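Local coordinates for protein halotolerant alpha-type carbonic anhydrase (dCA II) (Dunaliella salina, PDB 1Y7W) that probably catalyses the reversible hydration of carbon dioxide to bicarbonate at a zinc site, as an alpha-type carbonic anhydrase that tolerates high salt, at residues F131-T139 with D271-Q279; V161-G170 with C236-V244. All coordinates share one frame; numbering follows the deposited sequence.

Contact 1: F131-T139 with D271-Q279; sequences FHHFLSEHT and DVVNNRMIQ. With ZN (zinc ion), chain D.
H132 and N274 meet in a buried polar contact beside the zinc, where the end of strand 120-133 and the turn after it lie against the loop that follows helix 253-266. H132 binds zinc through NE2 at 2.1 Å. Its ND1 donates to N274 O at 2.8 Å, in the ring plane and almost straight (178°). Together with the zinc, this bond fixes the ring's rotation; it would probably also make the ring a stronger donor to the metal. The N274 amide grips the strand backbone twice. OD1 takes the N-H of H133, and ND2 gives a bond to F131 O at 3.1 Å. With CG between N and carbonyl carbon (chi1 63°), the amide turns to the strand. OD1 also sits over one face of the H133 ring, while H133 ND1 donates in its ring plane to V272 O at 2.9 Å. H133 NE2 is hydrogen-bonded to G100 N. E137 OE2 accepts the N-H of R276 at 2.9 Å. OE1, hydrogen-bonded to T232 OG1, lies over the centre of the H132 ring; the pair is probably the family's Glu-Thr relay, which orients the zinc-bound water or hydroxide. V273 CG1 packs on L135 CB at 3.6 Å, and V272 CG1 touches the F134 ring. This is one corner, completed by H130 and H150, of the three-histidine zinc site of alpha carbonic anhydrases, with a second-shell backbone carbonyl orienting the ligand.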
loop_
_atom_site.group_PDB
_atom_site.type_symbol
_atom_site.label_atom_id
_atom_site.label_comp_id
_atom_site.label_asym_id
_atom_site.label_seq_id
_atom_site.Cartn_x
_atom_site.Cartn_y
_atom_site.Cartn_z
ATOM N N PHE A 131 -3.813 -3.980 -2.058
ATOM C CA PHE A 131 -4.917 -3.023 -1.943
ATOM C C PHE A 131 -5.727 -3.140 -0.650
ATOM O O PHE A 131 -5.828 -4.222 -0.058
ATOM C CB PHE A 131 -5.930 -3.241 -3.085
ATOM C CG PHE A 131 -5.376 -3.032 -4.477
ATOM C CD1 PHE A 131 -4.780 -4.082 -5.170
ATOM C CD2 PHE A 131 -5.452 -1.775 -5.079
ATOM C CE1 PHE A 131 -4.265 -3.865 -6.438
ATOM C CE2 PHE A 131 -4.946 -1.530 -6.346
ATOM C CZ PHE A 131 -4.340 -2.584 -7.034
ATOM N N HIS A 132 -6.340 -2.021 -0.264
ATOM C CA HIS A 132 -7.263 -2.028 0.895
ATOM C C HIS A 132 -8.517 -1.535 0.157
ATOM O O HIS A 132 -8.543 -0.414 -0.367
ATOM C CB HIS A 132 -6.750 -1.095 1.992
ATOM C CG HIS A 132 -5.507 -1.628 2.642
ATOM N ND1 HIS A 132 -5.548 -2.586 3.627
ATOM C CD2 HIS A 132 -4.192 -1.456 2.338
ATOM C CE1 HIS A 132 -4.313 -2.971 3.928
ATOM N NE2 HIS A 132 -3.475 -2.303 3.156
ATOM N N HIS A 133 -9.504 -2.442 0.074
ATOM C CA HIS A 133 -10.700 -2.211 -0.727
ATOM C C HIS A 133 -11.994 -1.915 0.021
ATOM O O HIS A 133 -12.245 -2.449 1.102
ATOM C CB HIS A 133 -10.899 -3.382 -1.751
ATOM C CG HIS A 133 -10.402 -4.748 -1.288
ATOM N ND1 HIS A 133 -11.074 -5.546 -0.387
ATOM C CD2 HIS A 133 -9.304 -5.460 -1.657
ATOM C CE1 HIS A 133 -10.421 -6.687 -0.227
ATOM N NE2 HIS A 133 -9.340 -6.659 -0.991
ATOM N N PHE A 134 -12.790 -1.052 -0.617
ATOM C CA PHE A 134 -14.064 -0.538 -0.150
ATOM C C PHE A 134 -13.960 0.589 0.869
ATOM O O PHE A 134 -14.755 1.532 0.826
ATOM C CB PHE A 134 -14.959 -1.664 0.292
ATOM C CG PHE A 134 -15.453 -2.460 -0.891
ATOM C CD1 PHE A 134 -16.425 -1.921 -1.753
ATOM C CD2 PHE A 134 -14.848 -3.662 -1.246
ATOM C CE1 PHE A 134 -16.752 -2.595 -2.945
ATOM C CE2 PHE A 134 -15.169 -4.317 -2.411
ATOM C CZ PHE A 134 -16.115 -3.793 -3.260
ATOM N N LEU A 135 -12.975 0.529 1.771
ATOM C CA LEU A 135 -12.746 1.674 2.631
ATOM C C LEU A 135 -11.216 1.836 2.676
ATOM O O LEU A 135 -10.545 0.848 2.922
ATOM C CB LEU A 135 -13.255 1.443 4.070
ATOM C CG LEU A 135 -14.786 1.613 4.280
ATOM C CD1 LEU A 135 -15.088 1.404 5.769
ATOM C CD2 LEU A 135 -15.215 3.030 3.783
ATOM N N SER A 136 -10.703 3.031 2.467
ATOM C CA SER A 136 -9.279 3.288 2.555
ATOM C C SER A 136 -8.796 3.228 4.033
ATOM O O SER A 136 -9.610 3.389 4.979
ATOM C CB SER A 136 -8.950 4.670 1.984
ATOM O OG SER A 136 -9.657 5.674 2.697
ATOM N N GLU A 137 -7.501 2.958 4.230
ATOM C CA GLU A 137 -6.919 2.959 5.586
ATOM C C GLU A 137 -6.661 4.419 5.996
ATOM O O GLU A 137 -7.164 4.902 7.029
ATOM C CB GLU A 137 -5.620 2.133 5.572
ATOM C CG GLU A 137 -5.944 0.679 5.259
ATOM C CD GLU A 137 -4.920 -0.293 5.855
ATOM O OE1 GLU A 137 -3.711 -0.127 5.584
ATOM O OE2 GLU A 137 -5.329 -1.206 6.577
ATOM N N HIS A 138 -5.878 5.155 5.209
ATOM C CA HIS A 138 -5.725 6.578 5.557
ATOM C C HIS A 138 -6.988 7.344 5.130
ATOM O O HIS A 138 -7.734 6.850 4.272
ATOM C CB HIS A 138 -4.570 7.252 4.815
ATOM C CG HIS A 138 -3.235 6.763 5.253
ATOM N ND1 HIS A 138 -2.683 5.591 4.761
ATOM C CD2 HIS A 138 -2.378 7.227 6.201
ATOM C CE1 HIS A 138 -1.544 5.355 5.398
ATOM N NE2 HIS A 138 -1.338 6.321 6.274
ATOM N N THR A 139 -7.230 8.487 5.782
ATOM C CA THR A 139 -8.306 9.386 5.368
ATOM C C THR A 139 -7.584 10.709 5.071
ATOM O O THR A 139 -6.461 10.926 5.550
ATOM C CB THR A 139 -9.384 9.629 6.470
ATOM O OG1 THR A 139 -8.761 10.020 7.692
ATOM C CG2 THR A 139 -10.247 8.401 6.670
ATOM N N ASP A 271 -12.963 -10.947 4.982
ATOM C CA ASP A 271 -13.550 -9.624 5.183
ATOM C C ASP A 271 -13.350 -8.903 3.865
ATOM O O ASP A 271 -12.215 -8.767 3.359
ATOM C CB ASP A 271 -12.838 -8.853 6.307
ATOM C CG ASP A 271 -13.109 -9.450 7.684
ATOM O OD1 ASP A 271 -14.309 -9.505 8.087
ATOM O OD2 ASP A 271 -12.131 -9.875 8.337
ATOM N N VAL A 272 -14.446 -8.409 3.315
ATOM C CA VAL A 272 -14.379 -7.729 2.043
ATOM C C VAL A 272 -13.883 -6.297 2.225
ATOM O O VAL A 272 -13.391 -5.709 1.282
ATOM C CB VAL A 272 -15.764 -7.737 1.391
ATOM C CG1 VAL A 272 -15.736 -7.004 0.099
ATOM C CG2 VAL A 272 -16.197 -9.175 1.125
ATOM N N VAL A 273 -14.031 -5.730 3.418
ATOM C CA VAL A 273 -13.579 -4.353 3.664
ATOM C C VAL A 273 -12.321 -4.533 4.594
ATOM O O VAL A 273 -12.435 -4.736 5.816
ATOM C CB VAL A 273 -14.676 -3.511 4.371
ATOM C CG1 VAL A 273 -14.236 -2.041 4.433
ATOM C CG2 VAL A 273 -16.024 -3.589 3.568
ATOM N N ASN A 274 -11.126 -4.445 4.004
ATOM C CA ASN A 274 -9.915 -4.745 4.782
ATOM C C ASN A 274 -9.040 -3.584 5.205
ATOM O O ASN A 274 -7.834 -3.510 4.846
ATOM C CB ASN A 274 -9.089 -5.774 3.978
ATOM C CG ASN A 274 -8.612 -5.224 2.637
ATOM O OD1 ASN A 274 -9.299 -4.405 2.018
ATOM N ND2 ASN A 274 -7.436 -5.696 2.157
ATOM N N ASN A 275 -9.641 -2.625 5.906
ATOM C CA ASN A 275 -8.899 -1.488 6.420
ATOM C C ASN A 275 -8.753 -1.510 7.943
ATOM O O ASN A 275 -9.715 -1.806 8.695
ATOM C CB ASN A 275 -9.576 -0.150 6.044
ATOM C CG ASN A 275 -10.984 -0.037 6.654
ATOM O OD1 ASN A 275 -11.757 -0.955 6.533
ATOM N ND2 ASN A 275 -11.284 1.069 7.299
ATOM N N ARG A 276 -7.536 -1.159 8.406
ATOM C CA ARG A 276 -7.324 -1.013 9.840
ATOM C C ARG A 276 -7.843 0.412 10.177
ATOM O O ARG A 276 -7.665 1.357 9.380
ATOM C CB ARG A 276 -5.833 -1.019 10.214
ATOM C CG ARG A 276 -5.672 -0.901 11.728
ATOM C CD ARG A 276 -4.143 -0.753 12.054
ATOM N NE ARG A 276 -3.872 -0.926 13.490
ATOM C CZ ARG A 276 -2.687 -0.723 14.052
ATOM N NH1 ARG A 276 -1.672 -0.325 13.285
ATOM N NH2 ARG A 276 -2.508 -0.916 15.370
ATOM N N MET A 277 -8.459 0.584 11.346
ATOM C CA MET A 277 -8.945 1.932 11.733
ATOM C C MET A 277 -7.805 2.963 11.914
ATOM O O MET A 277 -6.628 2.603 12.193
ATOM C CB MET A 277 -9.710 1.838 13.052
ATOM C CG MET A 277 -8.840 1.237 14.138
ATOM S SD MET A 277 -9.773 0.651 15.586
ATOM C CE MET A 277 -10.610 2.165 16.011
ATOM N N ILE A 278 -8.122 4.244 11.796
ATOM C CA ILE A 278 -7.065 5.244 11.949
ATOM C C ILE A 278 -6.539 5.284 13.400
ATOM O O ILE A 278 -7.240 4.932 14.342
ATOM C CB ILE A 278 -7.476 6.677 11.484
ATOM C CG1 ILE A 278 -8.744 7.069 12.153
ATOM C CG2 ILE A 278 -7.591 6.751 9.908
ATOM C CD1 ILE A 278 -9.033 8.554 11.981
ATOM N N GLN A 279 -5.305 5.742 13.547
ATOM C CA GLN A 279 -4.584 5.720 14.818
ATOM C C GLN A 279 -4.247 7.096 15.305
ATOM O O GLN A 279 -4.202 8.037 14.536
ATOM C CB GLN A 279 -3.278 4.923 14.616
ATOM C CG GLN A 279 -3.496 3.482 14.103
ATOM C CD GLN A 279 -4.072 2.566 15.163
ATOM O OE1 GLN A 279 -3.564 2.482 16.294
ATOM N NE2 GLN A 279 -5.168 1.893 14.824
HETATM ZN ZN ZN D . -1.418 -2.132 3.062
HETATM O O HOH W 1 -9.179 3.347 8.336
HETATM O O HOH W 2 -1.101 -3.010 4.731
#

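Contact 2: V161-G170 with C236-V244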
loop_
_atom_site.group_PDB
_atom_site.type_symbol
_atom_site.label_atom_id
_atom_site.label_comp_id
_atom_site.label_asym_id
_atom_site.label_seq_id
_atom_site.Cartn_x
_atom_site.Cartn_y
_atom_site.Cartn_z
ATOM N N VAL A 161 16.477 -8.632 7.239
ATOM C CA VAL A 161 15.219 -8.400 6.537
ATOM C C VAL A 161 14.061 -8.271 7.529
ATOM O O VAL A 161 13.153 -7.479 7.305
ATOM C CB VAL A 161 14.921 -9.546 5.501
ATOM C CG1 VAL A 161 13.425 -9.675 5.215
ATOM C CG2 VAL A 161 15.622 -9.225 4.207
ATOM N N ALA A 162 14.103 -9.028 8.630
ATOM C CA ALA A 162 13.008 -8.939 9.608
ATOM C C ALA A 162 12.824 -7.587 10.275
ATOM O O ALA A 162 11.744 -7.312 10.769
ATOM C CB ALA A 162 13.147 -10.003 10.719
ATOM N N THR A 163 13.858 -6.763 10.335
ATOM C CA THR A 163 13.755 -5.467 10.953
ATOM C C THR A 163 14.097 -4.338 10.002
ATOM O O THR A 163 14.355 -3.206 10.440
ATOM C CB THR A 163 14.698 -5.368 12.145
ATOM O OG1 THR A 163 16.051 -5.491 11.677
ATOM C CG2 THR A 163 14.407 -6.520 13.125
ATOM N N ALA A 164 14.089 -4.642 8.703
ATOM C CA ALA A 164 14.460 -3.663 7.678
ATOM C C ALA A 164 13.622 -2.395 7.623
ATOM O O ALA A 164 12.405 -2.423 7.903
ATOM C CB ALA A 164 14.423 -4.350 6.282
ATOM N N GLN A 165 14.276 -1.275 7.313
ATOM C CA GLN A 165 13.527 -0.017 7.151
ATOM C C GLN A 165 12.648 -0.210 5.889
ATOM O O GLN A 165 13.153 -0.718 4.838
ATOM C CB GLN A 165 14.498 1.141 6.907
ATOM C CG GLN A 165 13.757 2.399 6.539
ATOM C CD GLN A 165 13.062 2.984 7.761
ATOM O OE1 GLN A 165 13.743 3.385 8.698
ATOM N NE2 GLN A 165 11.704 3.064 7.744
ATOM N N LEU A 166 11.350 0.133 5.993
ATOM C CA LEU A 166 10.468 0.065 4.835
ATOM C C LEU A 166 10.010 1.467 4.398
ATOM O O LEU A 166 10.059 2.416 5.186
ATOM C CB LEU A 166 9.196 -0.774 5.143
ATOM C CG LEU A 166 9.431 -2.211 5.633
ATOM C CD1 LEU A 166 8.079 -2.925 5.840
ATOM C CD2 LEU A 166 10.263 -2.943 4.521
ATOM N N ALA A 167 9.598 1.603 3.134
ATOM C CA ALA A 167 9.024 2.883 2.664
ATOM C C ALA A 167 7.781 2.463 1.919
ATOM O O ALA A 167 7.861 1.563 1.058
ATOM C CB ALA A 167 9.973 3.586 1.708
ATOM N N VAL A 168 6.625 3.052 2.242
ATOM C CA VAL A 168 5.421 2.644 1.534
ATOM C C VAL A 168 4.765 3.869 0.877
ATOM O O VAL A 168 4.701 4.974 1.477
ATOM C CB VAL A 168 4.415 1.901 2.481
ATOM C CG1 VAL A 168 3.057 1.583 1.703
ATOM C CG2 VAL A 168 5.088 0.600 3.011
ATOM N N ILE A 169 4.286 3.653 -0.343
ATOM C CA ILE A 169 3.634 4.697 -1.093
ATOM C C ILE A 169 2.158 4.370 -1.067
ATOM O O ILE A 169 1.776 3.247 -1.366
ATOM C CB ILE A 169 4.163 4.732 -2.524
ATOM C CG1 ILE A 169 5.575 5.366 -2.461
ATOM C CG2 ILE A 169 3.262 5.540 -3.420
ATOM C CD1 ILE A 169 6.422 5.271 -3.748
ATOM N N GLY A 170 1.339 5.342 -0.690
ATOM C CA GLY A 170 -0.091 5.064 -0.593
ATOM C C GLY A 170 -0.768 5.887 -1.663
ATOM O O GLY A 170 -0.490 7.075 -1.730
ATOM N N CYS A 236 2.274 -4.871 13.164
ATOM C CA CYS A 236 2.256 -3.412 13.271
ATOM C C CYS A 236 3.636 -2.803 13.521
ATOM O O CYS A 236 3.745 -1.776 14.157
ATOM C CB CYS A 236 1.350 -3.002 14.425
ATOM S SG CYS A 236 -0.325 -3.706 14.280
ATOM N N ASP A 237 4.683 -3.457 13.039
ATOM C CA ASP A 237 6.033 -2.935 13.261
ATOM C C ASP A 237 6.179 -1.477 12.872
ATOM O O ASP A 237 5.838 -1.114 11.766
ATOM C CB ASP A 237 7.076 -3.661 12.384
ATOM C CG ASP A 237 6.904 -5.185 12.332
ATOM O OD1 ASP A 237 5.879 -5.770 12.747
ATOM O OD2 ASP A 237 7.823 -5.830 11.796
ATOM N N GLU A 238 6.806 -0.671 13.733
ATOM C CA GLU A 238 7.035 0.744 13.488
ATOM C C GLU A 238 8.344 0.984 12.703
ATOM O O GLU A 238 9.340 1.508 13.237
ATOM C CB GLU A 238 7.023 1.475 14.815
ATOM C CG GLU A 238 5.543 1.515 15.356
ATOM C CD GLU A 238 5.348 2.269 16.647
ATOM O OE1 GLU A 238 4.186 2.371 17.081
ATOM O OE2 GLU A 238 6.330 2.757 17.244
ATOM N N ARG A 239 8.328 0.555 11.445
ATOM C CA ARG A 239 9.508 0.658 10.571
ATOM C C ARG A 239 9.125 1.105 9.178
ATOM O O ARG A 239 9.753 0.729 8.173
ATOM C CB ARG A 239 10.272 -0.698 10.582
ATOM C CG ARG A 239 9.541 -1.896 9.996
ATOM C CD ARG A 239 10.211 -3.239 10.473
ATOM N NE ARG A 239 9.490 -4.421 9.989
ATOM C CZ ARG A 239 9.701 -5.041 8.836
ATOM N NH1 ARG A 239 9.000 -6.102 8.580
ATOM N NH2 ARG A 239 10.599 -4.614 7.920
ATOM N N VAL A 240 8.114 1.968 9.107
ATOM C CA VAL A 240 7.674 2.455 7.794
ATOM C C VAL A 240 7.702 3.948 7.569
ATOM O O VAL A 240 7.108 4.698 8.344
ATOM C CB VAL A 240 6.203 2.043 7.483
ATOM C CG1 VAL A 240 5.768 2.632 6.115
ATOM C CG2 VAL A 240 6.078 0.539 7.456
ATOM N N LYS A 241 8.377 4.394 6.501
ATOM C CA LYS A 241 8.324 5.815 6.143
ATOM C C LYS A 241 7.120 5.857 5.157
ATOM O O LYS A 241 7.158 5.233 4.080
ATOM C CB LYS A 241 9.593 6.253 5.414
ATOM C CG LYS A 241 10.826 6.149 6.268
ATOM C CD LYS A 241 10.669 6.794 7.640
ATOM C CE LYS A 241 12.016 6.846 8.334
ATOM N NZ LYS A 241 11.811 7.477 9.697
ATOM N N TRP A 242 6.057 6.574 5.539
ATOM C CA TRP A 242 4.864 6.627 4.719
ATOM C C TRP A 242 4.885 7.810 3.750
ATOM O O TRP A 242 5.388 8.902 4.083
ATOM C CB TRP A 242 3.582 6.711 5.627
ATOM C CG TRP A 242 3.129 5.348 6.097
ATOM C CD1 TRP A 242 3.416 4.722 7.299
ATOM C CD2 TRP A 242 2.367 4.441 5.344
ATOM N NE1 TRP A 242 2.850 3.470 7.330
ATOM C CE2 TRP A 242 2.195 3.276 6.131
ATOM C CE3 TRP A 242 1.797 4.495 4.062
ATOM C CZ2 TRP A 242 1.466 2.167 5.679
ATOM C CZ3 TRP A 242 1.070 3.413 3.610
ATOM C CH2 TRP A 242 0.909 2.245 4.428
ATOM N N HIS A 243 4.339 7.589 2.558
ATOM C CA HIS A 243 4.235 8.645 1.543
ATOM C C HIS A 243 2.802 8.487 0.990
ATOM O O HIS A 243 2.546 7.647 0.135
ATOM C CB HIS A 243 5.263 8.444 0.414
ATOM C CG HIS A 243 6.668 8.224 0.889
ATOM N ND1 HIS A 243 7.068 7.067 1.531
ATOM C CD2 HIS A 243 7.758 9.029 0.851
ATOM C CE1 HIS A 243 8.336 7.182 1.889
ATOM N NE2 HIS A 243 8.778 8.359 1.493
ATOM N N VAL A 244 1.860 9.276 1.494
ATOM C CA VAL A 244 0.477 9.177 1.047
ATOM C C VAL A 244 0.150 10.297 0.041
ATOM O O VAL A 244 0.088 11.456 0.425
ATOM C CB VAL A 244 -0.460 9.250 2.265
ATOM C CG1 VAL A 244 -1.893 9.071 1.820
ATOM C CG2 VAL A 244 -0.080 8.158 3.247
HETATM O O HOH W 3 11.367 -6.456 5.691
HETATM O O HOH W 4 10.399 -6.005 12.859
HETATM O O HOH W 5 10.601 4.355 10.304
#
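Strands 166-170 and 240-244 pair in parallel through hydrogen bonds from L166 N to R239 O, K241 N to L166 O, V168 N to K241 O and G170 N to H243 O. The packed part is V168 against W242 and V240. V168 CB lies over the six-membered ring of W242, a CH-pi contact 3.9 Å from its centroid. V168 CG1, anti to the backbone N (chi1 175°), stands above the same face just outside the CZ3-CH2 bond, 3.3 Å from W242 CZ3. V240 CG1 lies over that face too, toward the five-membered ring. W242 NE1 is hydrogen-bonded to S230 O. On the A167 side of the sheet, H243 ND1 and H243 N both donate to V168 O.

The other end opens to solvent at V161-T163, where waters bridge the segments, although R239 itself is clamped. Its NH2 donates to A164 O at 2.8 Å, and NE forms a salt bridge with D237 OD2. L166 CD1 covers one guanidinium face and A162 O the opposite one. K241 NZ forms a salt bridge with D228. This parallel pair belongs to the largely antiparallel central sheet of alpha carbonic anhydrases; V168 and W242 probably line the hydrophobic substrate pocket, as in relatives.

Overall arrangement
Contacts 1 and 2 have centres about 17 Å apart and reach the same central sheet. Along the chain, contact 2 is nested inside the loop closed by contact 1. They touch directly: H138 CE1 lies 3.7 Å from W242 CE3, the two rings meeting edge-to-face, and H138 NE2 lies 3.8 Å from V244 CG2. A separate touch, R276 NH2 to C236 SG at 3.7 Å, brings the loop 271-279 to the C46-C236 disulfide. Contact 1 supplies a zinc ligand; contact 2 probably supplies part of the pocket beside it. The W242 side chain is about 5 Å from the zinc. The V168 side chain is about 4 Å, and the H132 side chain about 5 Å, from a bound acetic acid, probably from the crystallisation liquor.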